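Polysaccharide deacetylase-like protein (Bacillus anthracis, PDB 4V33) probably acts as a zinc-dependent deacetylase of cell-wall polysaccharides and is required for osmotic stability and maintenance of cell shape. Local coordinates at residues E232-N237 and G243-S248; A269-I274 and E279-S284; G304-K309 and A321-P326; A312-Y317 and E337-K342. One frame throughout, in Å; residues are numbered along the deposited sequence.

Contact 1 of 4, residues E232-N237 and G243-S248; sequences EYMIVN and GSLSTS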
loop_
_atom_site.group_PDB
_atom_site.type_symbol
_atom_site.label_atom_id
_atom_site.label_comp_id
_atom_site.label_asym_id
_atom_site.label_seq_id
_atom_site.Cartn_x
_atom_site.Cartn_y
_atom_site.Cartn_z
ATOM N N GLU A 232 12.388 -2.853 -4.368
ATOM C CA GLU A 232 13.195 -3.310 -5.487
ATOM C C GLU A 232 12.981 -4.806 -5.597
ATOM O O GLU A 232 13.199 -5.528 -4.627
ATOM C CB GLU A 232 14.677 -3.036 -5.220
ATOM C CG GLU A 232 15.612 -3.603 -6.293
ATOM C CD GLU A 232 15.510 -2.832 -7.587
ATOM O OE1 GLU A 232 15.825 -1.618 -7.561
ATOM O OE2 GLU A 232 15.099 -3.424 -8.612
ATOM N N TYR A 233 12.538 -5.268 -6.760
ATOM C CA TYR A 233 12.400 -6.699 -6.987
ATOM C C TYR A 233 13.649 -7.189 -7.713
ATOM O O TYR A 233 13.816 -6.964 -8.906
ATOM C CB TYR A 233 11.171 -6.984 -7.834
ATOM C CG TYR A 233 9.813 -6.681 -7.220
ATOM C CD1 TYR A 233 9.287 -7.477 -6.206
ATOM C CD2 TYR A 233 9.030 -5.637 -7.712
ATOM C CE1 TYR A 233 8.019 -7.228 -5.679
ATOM C CE2 TYR A 233 7.766 -5.382 -7.200
ATOM C CZ TYR A 233 7.265 -6.190 -6.199
ATOM O OH TYR A 233 6.009 -5.950 -5.704
ATOM N N MET A 234 14.523 -7.866 -6.976
ATOM C CA MET A 234 15.850 -8.230 -7.454
ATOM C C MET A 234 15.861 -9.593 -8.137
ATOM O O MET A 234 15.350 -10.571 -7.579
ATOM C CB MET A 234 16.800 -8.278 -6.248
ATOM C CG MET A 234 18.245 -8.615 -6.581
ATOM S SD MET A 234 19.089 -7.144 -7.198
ATOM C CE MET A 234 20.020 -7.841 -8.570
ATOM N N ILE A 235 16.431 -9.666 -9.340
ATOM C CA ILE A 235 16.741 -10.965 -9.937
ATOM C C ILE A 235 17.907 -11.504 -9.122
ATOM O O ILE A 235 19.021 -10.998 -9.223
ATOM C CB ILE A 235 17.109 -10.844 -11.429
ATOM C CG1 ILE A 235 15.892 -10.353 -12.220
ATOM C CG2 ILE A 235 17.570 -12.211 -11.976
ATOM C CD1 ILE A 235 16.245 -9.865 -13.630
ATOM N N VAL A 236 17.652 -12.501 -8.273
ATOM C CA VAL A 236 18.579 -12.775 -7.185
ATOM C C VAL A 236 19.945 -13.277 -7.672
ATOM O O VAL A 236 20.988 -12.922 -7.119
ATOM C CB VAL A 236 17.945 -13.704 -6.126
ATOM C CG1 VAL A 236 18.923 -13.988 -4.995
ATOM C CG2 VAL A 236 16.665 -13.060 -5.569
ATOM N N ASN A 237 19.960 -14.059 -8.746
ATOM C CA ASN A 237 21.238 -14.543 -9.260
ATOM C C ASN A 237 22.118 -13.452 -9.858
ATOM O O ASN A 237 23.297 -13.680 -10.121
ATOM C CB ASN A 237 21.035 -15.670 -10.277
ATOM C CG ASN A 237 20.610 -16.960 -9.623
ATOM O OD1 ASN A 237 20.326 -16.997 -8.420
ATOM N ND2 ASN A 237 20.568 -18.036 -10.404
ATOM N N GLY A 243 26.188 -4.816 -14.535
ATOM C CA GLY A 243 24.923 -4.194 -14.885
ATOM C C GLY A 243 23.851 -4.221 -13.810
ATOM O O GLY A 243 22.795 -3.604 -13.981
ATOM N N SER A 244 24.102 -4.954 -12.720
ATOM C CA SER A 244 23.123 -5.108 -11.647
ATOM C C SER A 244 23.635 -4.503 -10.347
ATOM O O SER A 244 24.816 -4.184 -10.220
ATOM C CB SER A 244 22.810 -6.591 -11.413
ATOM O OG SER A 244 22.094 -7.145 -12.507
ATOM N N LEU A 245 22.733 -4.354 -9.382
ATOM C CA LEU A 245 23.117 -3.924 -8.038
ATOM C C LEU A 245 24.131 -4.869 -7.413
ATOM O O LEU A 245 24.019 -6.093 -7.534
ATOM C CB LEU A 245 21.887 -3.851 -7.142
ATOM C CG LEU A 245 20.845 -2.806 -7.559
ATOM C CD1 LEU A 245 19.558 -3.034 -6.789
ATOM C CD2 LEU A 245 21.374 -1.390 -7.336
ATOM N N SER A 246 25.115 -4.289 -6.737
ATOM C CA SER A 246 26.091 -5.064 -5.998
ATOM C C SER A 246 25.583 -5.327 -4.591
ATOM O O SER A 246 24.580 -4.752 -4.157
ATOM C CB SER A 246 27.414 -4.307 -5.918
ATOM O OG SER A 246 27.266 -3.116 -5.151
ATOM N N THR A 247 26.288 -6.194 -3.875
ATOM C CA THR A 247 25.979 -6.443 -2.480
ATOM C C THR A 247 26.076 -5.142 -1.687
ATOM O O THR A 247 25.198 -4.838 -0.880
ATOM C CB THR A 247 26.908 -7.511 -1.893
ATOM O OG1 THR A 247 26.617 -8.774 -2.511
ATOM C CG2 THR A 247 26.712 -7.632 -0.381
ATOM N N SER A 248 27.118 -4.357 -1.949
ATOM C CA SER A 248 27.271 -3.082 -1.250
ATOM C C SER A 248 26.161 -2.090 -1.604
ATOM O O SER A 248 25.707 -1.345 -0.735
ATOM C CB SER A 248 28.660 -2.475 -1.480
ATOM O OG SER A 248 28.885 -2.189 -2.846
#

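Contact 2 of 4, residues A269-I274 and E279-S284; sequences ADLPKI and EELKES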
loop_
_atom_site.group_PDB
_atom_site.type_symbol
_atom_site.label_atom_id
_atom_site.label_comp_id
_atom_site.label_asym_id
_atom_site.label_seq_id
_atom_site.Cartn_x
_atom_site.Cartn_y
_atom_site.Cartn_z
ATOM N N ALA A 269 12.581 -16.083 -14.254
ATOM C CA ALA A 269 11.995 -17.239 -14.918
ATOM C C ALA A 269 10.596 -16.978 -15.450
ATOM O O ALA A 269 9.800 -16.281 -14.827
ATOM C CB ALA A 269 11.955 -18.421 -13.948
ATOM N N ASP A 270 10.293 -17.586 -16.599
ATOM C CA ASP A 270 8.941 -17.562 -17.136
ATOM C C ASP A 270 8.169 -18.615 -16.352
ATOM O O ASP A 270 8.147 -19.788 -16.716
ATOM C CB ASP A 270 8.981 -17.907 -18.629
ATOM C CG ASP A 270 7.641 -17.740 -19.309
ATOM O OD1 ASP A 270 6.689 -17.249 -18.667
ATOM O OD2 ASP A 270 7.553 -18.093 -20.508
ATOM N N LEU A 271 7.565 -18.191 -15.246
ATOM C CA LEU A 271 7.067 -19.152 -14.261
ATOM C C LEU A 271 6.089 -20.232 -14.751
ATOM O O LEU A 271 6.203 -21.375 -14.330
ATOM C CB LEU A 271 6.521 -18.412 -13.037
ATOM C CG LEU A 271 7.599 -17.682 -12.236
ATOM C CD1 LEU A 271 6.978 -16.739 -11.218
ATOM C CD2 LEU A 271 8.505 -18.699 -11.542
ATOM N N PRO A 272 5.135 -19.883 -15.640
ATOM C CA PRO A 272 4.248 -20.955 -16.117
ATOM C C PRO A 272 4.965 -22.051 -16.903
ATOM O O PRO A 272 4.400 -23.131 -17.068
ATOM C CB PRO A 272 3.275 -20.211 -17.039
ATOM C CG PRO A 272 3.228 -18.833 -16.481
ATOM C CD PRO A 272 4.647 -18.555 -16.059
ATOM N N LYS A 273 6.191 -21.787 -17.356
ATOM C CA LYS A 273 6.912 -22.720 -18.222
ATOM C C LYS A 273 8.059 -23.466 -17.540
ATOM O O LYS A 273 8.769 -24.237 -18.187
ATOM C CB LYS A 273 7.463 -21.975 -19.439
ATOM C CG LYS A 273 6.407 -21.269 -20.273
ATOM C CD LYS A 273 5.419 -22.265 -20.863
ATOM C CE LYS A 273 4.428 -21.577 -21.791
ATOM N NZ LYS A 273 5.110 -20.894 -22.929
ATOM N N ILE A 274 8.258 -23.238 -16.248
ATOM C CA ILE A 274 9.347 -23.908 -15.547
ATOM C C ILE A 274 8.808 -24.962 -14.586
ATOM O O ILE A 274 7.612 -24.995 -14.295
ATOM C CB ILE A 274 10.221 -22.912 -14.777
ATOM C CG1 ILE A 274 9.413 -22.254 -13.655
ATOM C CG2 ILE A 274 10.749 -21.843 -15.724
ATOM C CD1 ILE A 274 10.087 -22.300 -12.300
ATOM N N GLU A 279 13.751 -23.792 -6.577
ATOM C CA GLU A 279 14.919 -22.990 -6.918
ATOM C C GLU A 279 14.550 -21.544 -7.262
ATOM O O GLU A 279 15.192 -20.605 -6.798
ATOM C CB GLU A 279 15.705 -23.622 -8.074
ATOM C CG GLU A 279 16.960 -22.847 -8.415
ATOM C CD GLU A 279 17.852 -23.557 -9.406
ATOM O OE1 GLU A 279 17.473 -24.651 -9.889
ATOM O OE2 GLU A 279 18.936 -23.004 -9.702
ATOM N N GLU A 280 13.511 -21.359 -8.067
ATOM C CA GLU A 280 13.177 -20.019 -8.564
ATOM C C GLU A 280 12.456 -19.139 -7.551
ATOM O O GLU A 280 12.605 -17.914 -7.574
ATOM C CB GLU A 280 12.343 -20.115 -9.838
ATOM C CG GLU A 280 13.146 -20.543 -11.058
ATOM C CD GLU A 280 14.145 -19.475 -11.536
ATOM O OE1 GLU A 280 14.073 -18.293 -11.122
ATOM O OE2 GLU A 280 15.016 -19.840 -12.351
ATOM N N LEU A 281 11.657 -19.759 -6.683
ATOM C CA LEU A 281 10.795 -19.003 -5.770
ATOM C C LEU A 281 11.248 -19.084 -4.314
ATOM O O LEU A 281 11.314 -18.076 -3.611
ATOM C CB LEU A 281 9.346 -19.495 -5.881
ATOM C CG LEU A 281 8.630 -19.225 -7.208
ATOM C CD1 LEU A 281 7.304 -19.958 -7.271
ATOM C CD2 LEU A 281 8.426 -17.721 -7.426
ATOM N N LYS A 282 11.553 -20.291 -3.857
ATOM C CA LYS A 282 11.932 -20.504 -2.472
ATOM C C LYS A 282 13.394 -20.125 -2.203
ATOM O O LYS A 282 13.689 -19.376 -1.274
ATOM C CB LYS A 282 11.668 -21.965 -2.099
ATOM C CG LYS A 282 12.018 -22.342 -0.687
ATOM C CD LYS A 282 11.752 -23.829 -0.515
ATOM C CE LYS A 282 12.450 -24.376 0.693
ATOM N NZ LYS A 282 13.939 -24.424 0.552
ATOM N N GLU A 283 14.307 -20.647 -3.014
ATOM C CA GLU A 283 15.730 -20.442 -2.756
ATOM C C GLU A 283 16.196 -19.022 -3.089
ATOM O O GLU A 283 17.164 -18.523 -2.511
ATOM C CB GLU A 283 16.562 -21.518 -3.476
ATOM C CG GLU A 283 16.195 -22.925 -2.983
ATOM C CD GLU A 283 16.878 -24.060 -3.726
ATOM O OE1 GLU A 283 17.710 -23.803 -4.625
ATOM O OE2 GLU A 283 16.576 -25.223 -3.391
ATOM N N SER A 284 15.499 -18.369 -4.012
ATOM C CA SER A 284 15.782 -16.970 -4.316
ATOM C C SER A 284 15.454 -16.114 -3.098
ATOM O O SER A 284 16.247 -15.263 -2.691
ATOM C CB SER A 284 14.990 -16.505 -5.541
ATOM O OG SER A 284 13.598 -16.717 -5.365
#

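Contact 3 of 4, residues G304-K309 and A321-P326; sequences GHVDDK and ATTTKP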
loop_
_atom_site.group_PDB
_atom_site.type_symbol
_atom_site.label_atom_id
_atom_site.label_comp_id
_atom_site.label_asym_id
_atom_site.label_seq_id
_atom_site.Cartn_x
_atom_site.Cartn_y
_atom_site.Cartn_z
ATOM N N GLY A 304 5.118 -10.599 -16.187
ATOM C CA GLY A 304 3.723 -10.583 -15.780
ATOM C C GLY A 304 3.033 -11.921 -16.021
ATOM O O GLY A 304 1.802 -12.006 -15.998
ATOM N N HIS A 305 3.813 -12.973 -16.265
ATOM C CA HIS A 305 3.223 -14.264 -16.616
ATOM C C HIS A 305 2.792 -15.034 -15.382
ATOM O O HIS A 305 3.607 -15.356 -14.518
ATOM C CB HIS A 305 4.195 -15.108 -17.437
ATOM C CG HIS A 305 4.371 -14.623 -18.841
ATOM N ND1 HIS A 305 5.226 -15.232 -19.732
ATOM C CD2 HIS A 305 3.806 -13.587 -19.507
ATOM C CE1 HIS A 305 5.180 -14.596 -20.890
ATOM N NE2 HIS A 305 4.325 -13.595 -20.782
ATOM N N VAL A 306 1.503 -15.327 -15.303
ATOM C CA VAL A 306 0.965 -15.984 -14.121
ATOM C C VAL A 306 -0.286 -16.775 -14.479
ATOM O O VAL A 306 -1.028 -16.411 -15.391
ATOM C CB VAL A 306 0.690 -14.947 -12.991
ATOM C CG1 VAL A 306 -0.216 -13.821 -13.492
ATOM C CG2 VAL A 306 0.109 -15.620 -11.745
ATOM N N ASP A 307 -0.477 -17.893 -13.791
ATOM C CA ASP A 307 -1.698 -18.674 -13.903
ATOM C C ASP A 307 -1.983 -19.277 -12.529
ATOM O O ASP A 307 -1.242 -19.013 -11.580
ATOM C CB ASP A 307 -1.589 -19.735 -15.008
ATOM C CG ASP A 307 -0.426 -20.702 -14.805
ATOM O OD1 ASP A 307 -0.014 -20.947 -13.652
ATOM O OD2 ASP A 307 0.066 -21.252 -15.817
ATOM N N ASP A 308 -3.047 -20.062 -12.408
ATOM C CA ASP A 308 -3.426 -20.596 -11.104
ATOM C C ASP A 308 -2.333 -21.471 -10.491
ATOM O O ASP A 308 -2.123 -21.447 -9.277
ATOM C CB ASP A 308 -4.738 -21.384 -11.189
ATOM C CG ASP A 308 -5.949 -20.486 -11.366
ATOM O OD1 ASP A 308 -5.824 -19.257 -11.167
ATOM O OD2 ASP A 308 -7.033 -21.018 -11.695
ATOM N N LYS A 309 -1.644 -22.238 -11.332
ATOM C CA LYS A 309 -0.550 -23.086 -10.873
ATOM C C LYS A 309 0.575 -22.245 -10.273
ATOM O O LYS A 309 1.105 -22.570 -9.211
ATOM C CB LYS A 309 -0.010 -23.940 -12.023
ATOM C CG LYS A 309 1.322 -24.616 -11.733
ATOM C CD LYS A 309 1.159 -25.808 -10.818
ATOM C CE LYS A 309 2.500 -26.445 -10.470
ATOM N NZ LYS A 309 2.374 -27.409 -9.343
ATOM N N ALA A 321 2.390 -10.807 -4.343
ATOM C CA ALA A 321 2.933 -10.978 -5.685
ATOM C C ALA A 321 2.259 -10.002 -6.627
ATOM O O ALA A 321 1.032 -9.859 -6.608
ATOM C CB ALA A 321 2.742 -12.411 -6.164
ATOM N N THR A 322 3.066 -9.301 -7.419
ATOM C CA THR A 322 2.553 -8.319 -8.367
ATOM C C THR A 322 2.653 -8.802 -9.807
ATOM O O THR A 322 3.611 -9.484 -10.191
ATOM C CB THR A 322 3.285 -6.961 -8.258
ATOM O OG1 THR A 322 4.700 -7.184 -8.205
ATOM C CG2 THR A 322 2.838 -6.206 -7.010
ATOM N N THR A 323 1.651 -8.425 -10.592
ATOM C CA THR A 323 1.569 -8.773 -12.005
ATOM C C THR A 323 1.887 -7.542 -12.842
ATOM O O THR A 323 2.337 -6.526 -12.314
ATOM C CB THR A 323 0.147 -9.262 -12.359
ATOM O OG1 THR A 323 -0.758 -8.147 -12.354
ATOM C CG2 THR A 323 -0.339 -10.312 -11.354
ATOM N N THR A 324 1.675 -7.631 -14.153
ATOM C CA THR A 324 1.741 -6.432 -14.978
ATOM C C THR A 324 0.382 -6.042 -15.543
ATOM O O THR A 324 0.299 -5.238 -16.476
ATOM C CB THR A 324 2.769 -6.559 -16.125
ATOM O OG1 THR A 324 2.416 -7.651 -16.981
ATOM C CG2 THR A 324 4.170 -6.774 -15.566
ATOM N N LYS A 325 -0.688 -6.603 -14.982
ATOM C CA LYS A 325 -2.029 -6.204 -15.392
ATOM C C LYS A 325 -2.229 -4.753 -14.971
ATOM O O LYS A 325 -1.914 -4.387 -13.844
ATOM C CB LYS A 325 -3.084 -7.107 -14.749
ATOM C CG LYS A 325 -4.500 -6.847 -15.237
ATOM C CD LYS A 325 -5.465 -7.909 -14.719
ATOM C CE LYS A 325 -6.898 -7.589 -15.113
ATOM N NZ LYS A 325 -7.847 -8.663 -14.696
ATOM N N PRO A 326 -2.733 -3.908 -15.879
ATOM C CA PRO A 326 -2.821 -2.479 -15.555
ATOM C C PRO A 326 -3.960 -2.132 -14.607
ATOM O O PRO A 326 -5.042 -2.717 -14.672
ATOM C CB PRO A 326 -3.074 -1.823 -16.917
ATOM C CG PRO A 326 -3.697 -2.905 -17.748
ATOM C CD PRO A 326 -3.055 -4.184 -17.292
HETATM O O HOH W 1 0.194 -9.901 -15.629
#

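Contact 4 of 4, residues A312-Y317 and E337-K342; sequences AETKKY and ELLKMK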
loop_
_atom_site.group_PDB
_atom_site.type_symbol
_atom_site.label_atom_id
_atom_site.label_comp_id
_atom_site.label_asym_id
_atom_site.label_seq_id
_atom_site.Cartn_x
_atom_site.Cartn_y
_atom_site.Cartn_z
ATOM N N ALA A 312 -0.456 -20.770 -6.915
ATOM C CA ALA A 312 -0.394 -21.771 -5.858
ATOM C C ALA A 312 1.039 -22.052 -5.398
ATOM O O ALA A 312 1.283 -22.251 -4.205
ATOM C CB ALA A 312 -1.078 -23.045 -6.288
ATOM N N GLU A 313 1.985 -22.067 -6.337
ATOM C CA GLU A 313 3.383 -22.274 -5.971
ATOM C C GLU A 313 3.914 -21.059 -5.213
ATOM O O GLU A 313 4.586 -21.196 -4.187
ATOM C CB GLU A 313 4.246 -22.549 -7.213
ATOM C CG GLU A 313 3.936 -23.869 -7.917
ATOM C CD GLU A 313 4.388 -25.093 -7.135
ATOM O OE1 GLU A 313 5.069 -24.943 -6.099
ATOM O OE2 GLU A 313 4.061 -26.221 -7.566
ATOM N N THR A 314 3.588 -19.872 -5.717
ATOM C CA THR A 314 4.040 -18.625 -5.118
ATOM C C THR A 314 3.527 -18.481 -3.684
ATOM O O THR A 314 4.249 -18.001 -2.809
ATOM C CB THR A 314 3.606 -17.436 -5.993
ATOM O OG1 THR A 314 4.135 -17.622 -7.312
ATOM C CG2 THR A 314 4.124 -16.107 -5.437
ATOM N N LYS A 315 2.296 -18.937 -3.448
ATOM C CA LYS A 315 1.631 -18.827 -2.150
ATOM C C LYS A 315 2.407 -19.563 -1.057
ATOM O O LYS A 315 2.308 -19.230 0.123
ATOM C CB LYS A 315 0.217 -19.415 -2.248
ATOM C CG LYS A 315 -0.653 -19.185 -1.025
ATOM C CD LYS A 315 -2.094 -19.585 -1.292
ATOM C CE LYS A 315 -2.996 -19.230 -0.113
ATOM N NZ LYS A 315 -4.422 -19.575 -0.379
ATOM N N LYS A 316 3.171 -20.575 -1.454
ATOM C CA LYS A 316 3.961 -21.338 -0.495
ATOM C C LYS A 316 5.057 -20.495 0.161
ATOM O O LYS A 316 5.487 -20.791 1.285
ATOM C CB LYS A 316 4.595 -22.548 -1.178
ATOM C CG LYS A 316 3.596 -23.547 -1.729
ATOM C CD LYS A 316 4.303 -24.606 -2.566
ATOM C CE LYS A 316 3.301 -25.565 -3.187
ATOM N NZ LYS A 316 3.976 -26.614 -4.007
ATOM N N TYR A 317 5.497 -19.449 -0.536
ATOM C CA TYR A 317 6.728 -18.752 -0.167
ATOM C C TYR A 317 6.596 -17.248 0.039
ATOM O O TYR A 317 7.401 -16.658 0.751
ATOM C CB TYR A 317 7.809 -19.015 -1.223
ATOM C CG TYR A 317 7.931 -20.480 -1.573
ATOM C CD1 TYR A 317 8.266 -21.413 -0.599
ATOM C CD2 TYR A 317 7.686 -20.935 -2.861
ATOM C CE1 TYR A 317 8.368 -22.756 -0.900
ATOM C CE2 TYR A 317 7.791 -22.281 -3.175
ATOM C CZ TYR A 317 8.128 -23.187 -2.183
ATOM O OH TYR A 317 8.241 -24.533 -2.463
ATOM N N GLU A 337 -5.984 -12.553 -3.686
ATOM C CA GLU A 337 -5.873 -11.290 -4.415
ATOM C C GLU A 337 -4.522 -10.607 -4.220
ATOM O O GLU A 337 -4.055 -9.886 -5.099
ATOM C CB GLU A 337 -7.023 -10.333 -4.063
ATOM C CG GLU A 337 -7.027 -9.822 -2.627
ATOM C CD GLU A 337 -8.222 -8.937 -2.326
ATOM O OE1 GLU A 337 -9.032 -8.684 -3.248
ATOM O OE2 GLU A 337 -8.352 -8.495 -1.163
ATOM N N LEU A 338 -3.878 -10.842 -3.081
ATOM C CA LEU A 338 -2.592 -10.197 -2.820
ATOM C C LEU A 338 -1.456 -10.824 -3.619
ATOM O O LEU A 338 -0.350 -10.276 -3.662
ATOM C CB LEU A 338 -2.255 -10.222 -1.326
ATOM C CG LEU A 338 -3.299 -9.594 -0.409
ATOM C CD1 LEU A 338 -2.916 -9.831 1.045
ATOM C CD2 LEU A 338 -3.412 -8.113 -0.708
ATOM N N LEU A 339 -1.738 -11.970 -4.241
ATOM C CA LEU A 339 -0.783 -12.664 -5.103
ATOM C C LEU A 339 -1.085 -12.402 -6.578
ATOM O O LEU A 339 -0.523 -13.055 -7.460
ATOM C CB LEU A 339 -0.828 -14.177 -4.834
ATOM C CG LEU A 339 -0.498 -14.581 -3.392
ATOM C CD1 LEU A 339 -0.712 -16.069 -3.168
ATOM C CD2 LEU A 339 0.932 -14.194 -3.036
ATOM N N LYS A 340 -1.992 -11.464 -6.840
ATOM C CA LYS A 340 -2.417 -11.139 -8.199
ATOM C C LYS A 340 -2.573 -9.633 -8.353
ATOM O O LYS A 340 -3.499 -9.156 -9.014
ATOM C CB LYS A 340 -3.748 -11.825 -8.521
ATOM C CG LYS A 340 -3.659 -13.335 -8.568
ATOM C CD LYS A 340 -4.925 -13.945 -9.137
ATOM C CE LYS A 340 -6.017 -14.024 -8.105
ATOM N NZ LYS A 340 -7.030 -15.061 -8.494
ATOM N N MET A 341 -1.653 -8.892 -7.748
ATOM C CA MET A 341 -1.795 -7.445 -7.609
ATOM C C MET A 341 -1.451 -6.684 -8.893
ATOM O O MET A 341 -0.351 -6.815 -9.427
ATOM C CB MET A 341 -0.919 -6.968 -6.441
ATOM C CG MET A 341 -1.155 -5.547 -5.971
ATOM S SD MET A 341 -0.358 -5.249 -4.369
ATOM C CE MET A 341 -1.361 -6.264 -3.287
ATOM N N LYS A 342 -2.398 -5.875 -9.362
ATOM C CA LYS A 342 -2.193 -5.044 -10.548
ATOM C C LYS A 342 -1.150 -3.967 -10.293
ATOM O O LYS A 342 -0.916 -3.568 -9.147
ATOM C CB LYS A 342 -3.490 -4.339 -10.935
ATOM C CG LYS A 342 -4.619 -5.227 -11.419
ATOM C CD LYS A 342 -5.887 -4.382 -11.509
ATOM C CE LYS A 342 -7.072 -5.170 -12.018
ATOM N NZ LYS A 342 -8.301 -4.326 -11.997
#

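Contact 1 of 4, residues E232-N237 and G243-S248
In the beta-alpha-beta unit formed by strand 230-234, helix 247-255 and strand 259-263, Glu-232 and Met-234 at the end of the first strand meet Leu-245 and Ser-244 on the loop that leads into the helix. Leu-245 is the centre of the contact. Its CD1 methyl points into the fork between the two strand side chains, 4.0 Å from Glu-232 CG and 4.2 Å from Met-234 SD. Glu-232 and Leu-245 reach for each other from opposite directions. The CG methylene of the glutamate offers the leucine an apolar surface, and OE1 also lies close. CG of Glu-232 stands anti to the backbone N (chi1 175°), and the bend at chi2 (71°) sets the carboxylate across the end of the leucine, with CG, CD and OE1 all about equally near CD1. This buried acid is held at its far end by a weak hydrogen bond from Gly-207 N to OE2. Met-234 leaves the strand alongside the gap; bends at chi2 and chi3 bring SD and CE round to the loop, where its thioether lies obliquely against Leu-245 and its CE methyl is 4.2 Å from Ser-244 CB. These separations are those of ordinary van der Waals packing. Just beyond, Ser-246 occupies the N-cap of the helix, where its short hydroxyl accepts from Asp-249 N. Ile-250 and Met-253 of helix 247-255 continue the apolar layer around Leu-245, Met-261 of strand 259-263 touches both Glu-232 and Met-234, and Phe-204 of strand 199-206 borders the glutamate in the parallel sheet.

Contact 2 of 4, residues A269-I274 and E279-S284
Glu-280, on the first turns of helix 277-292, lays its side chain against Ala-269 and Ile-274 of the loop that precedes the helix. The tight part is at Ala-269, whose CB sits 3.4 Å from Glu-280 CD and 3.5 Å from Glu-280 OE1. The small methyl suits a place where the whole carboxylate must pass close by. The glutamate folds back on itself at chi2 (-69°), which brings its acid group over the loop. There OE2 bonds Thr-267 OG1 and OE1 has weak bonds with Ala-266 N and Thr-265 OG1, so a buried acid is tied to the backbone and hydroxyls of the loop. Ile-274 crosses the glutamate's methylenes obliquely, CD1 resting 3.7 Å from Glu-280 CG.

Packing is slacker between the leucines: Leu-271 CD1 and Leu-281 CD2 only just touch at 4.2 Å, and Val-310 and Thr-314 of helix 308-315 help cover them. The solvent side is marked by Ile-274, which stays partly exposed although it touches Glu-280, whereas Ala-269 and both leucines are buried. Within the helix, Ser-284 OG turns back to Glu-280 O at 2.7 Å, approaching from above the carbonyl plane. Segment 269-274 follows directly on His-268, which with His-264 and Asp-206 binds the zinc ion, as in the Asp-His-His metal site of polysaccharide deacetylases.

Contact 3 of 4, residues G304-K309 and A321-P326
Gly-304 lies against the side chain of Thr-324, where the loop leading to helix 308-315 passes beside residues 323 and 324 of strand 320-326. The van der Waals contacts come first. Thr-324 OG1 is 3.4 Å from Gly-304 CA and its CG2 methyl 3.8 Å from the same atom, so both branches of the threonine press on the bare alpha carbon. The hydroxyl lies close to that side-chain-less carbon, a place that suits glycine, as does the positive phi of 69°. Further along, two branched side chains meet: Val-306 CG1 and Thr-323 CG2 are 4.1 Å apart and obliquely set, a light apolar touch that Val-311 and Tyr-301 extend on the valine side.

Hydrogen bonding between the segments goes through water. One molecule donates to Gly-304 O at 2.7 Å and accepts from Thr-324 N at 3.1 Å, bridging two backbones that do not pair directly.

Other hydrogen bonds hold each segment separately. With chi1 at 72°, Thr-323 directs OG1 toward the chain ahead, where it accepts from Lys-325 N at 3.0 Å (N-H...O angle 156°) in an ST turn; the same hydroxyl bonds Met-341 O of the next strand. In the first segment Asp-307 is the N-cap of helix 308-315, its OD1 accepting from Val-310 N. The chemistry is thus that of a small, hydrated joint: glycine permits close approach, water supplies the polar link, and the side chain of Thr-324, about 8 Å from the zinc ion and about 4 Å from an acetate probably taken up from the crystallisation liquor, may border the active-site pocket.

Contact 4 of 4, residues A312-Y317 and E337-K342
Leu-339 packs against Lys-315 and Thr-314, joining the turn before strand 341-345 to helix 308-315, which lies on the outer side of the distorted (beta/alpha) barrel of polysaccharide deacetylases. The apolar contacts are made by the two methyls of one leucine. CD1 lies 3.6 Å from Lys-315 CB and 3.8 Å from Lys-315 CG, so it rests on the root of the lysine, while CD2 comes to 4.4 Å from Thr-314 CG2 in a looser touch. The lysine crosses the leucine at about a right angle. With CG anti to the backbone N (chi1 -172°) and the rest of the chain extended, it carries its ammonium away from the hydrophobic patch. A lysine fits here because its methylenes can cover the leucine while its tip stays at the surface.

The ionic contacts lie around this patch. Lys-315 NZ forms a salt bridge with Asp-336, just before the 3-10 turn. On another side of the helix Lys-316 NZ bridges to Glu-313 OE1 at 2.9 Å, meeting it from above the carboxylate plane, and Lys-309 takes the other oxygen, so the acid is shared by two lysines.

Hydrogen bonds fix the parts that meet. Thr-314 OG1 is satisfied by Val-310 O one turn back, which turns its methyl to the leucine; Leu-339 O accepts from Tyr-301 OH; and Lys-340 N returns to Glu-337 O at 3.1 Å.

A separate packing contact lies within 312-317, apart from the leucine: Lys-316 CB sits 3.6 Å above the plane of the Tyr-317 ring, over its centre.

The contacts follow the chain from contact 1 to contact 2, after which contacts 3 and 4 interleave, their segments alternating. Contacts 3 and 4 are nearest, with centres about 8 Å apart; they share helix 308-315, and their strands, 320-326 and 341-345, are neighbours in the sheet. Contact 2 lies about 13 Å from each, and contact 1 is about 17 Å from contact 2 and 22 Å from the other two. Contacts 1, 3 and 4 reach one parallel sheet, while contact 2 packs its loop and helix 277-292 beside helix 308-315. A probable hydrogen bond between Asp-270 and His-305 joins contacts 2 and 3. Contacts 1 to 3 lie near the zinc site, and contact 4 continues the packing on the outer side of the sheet.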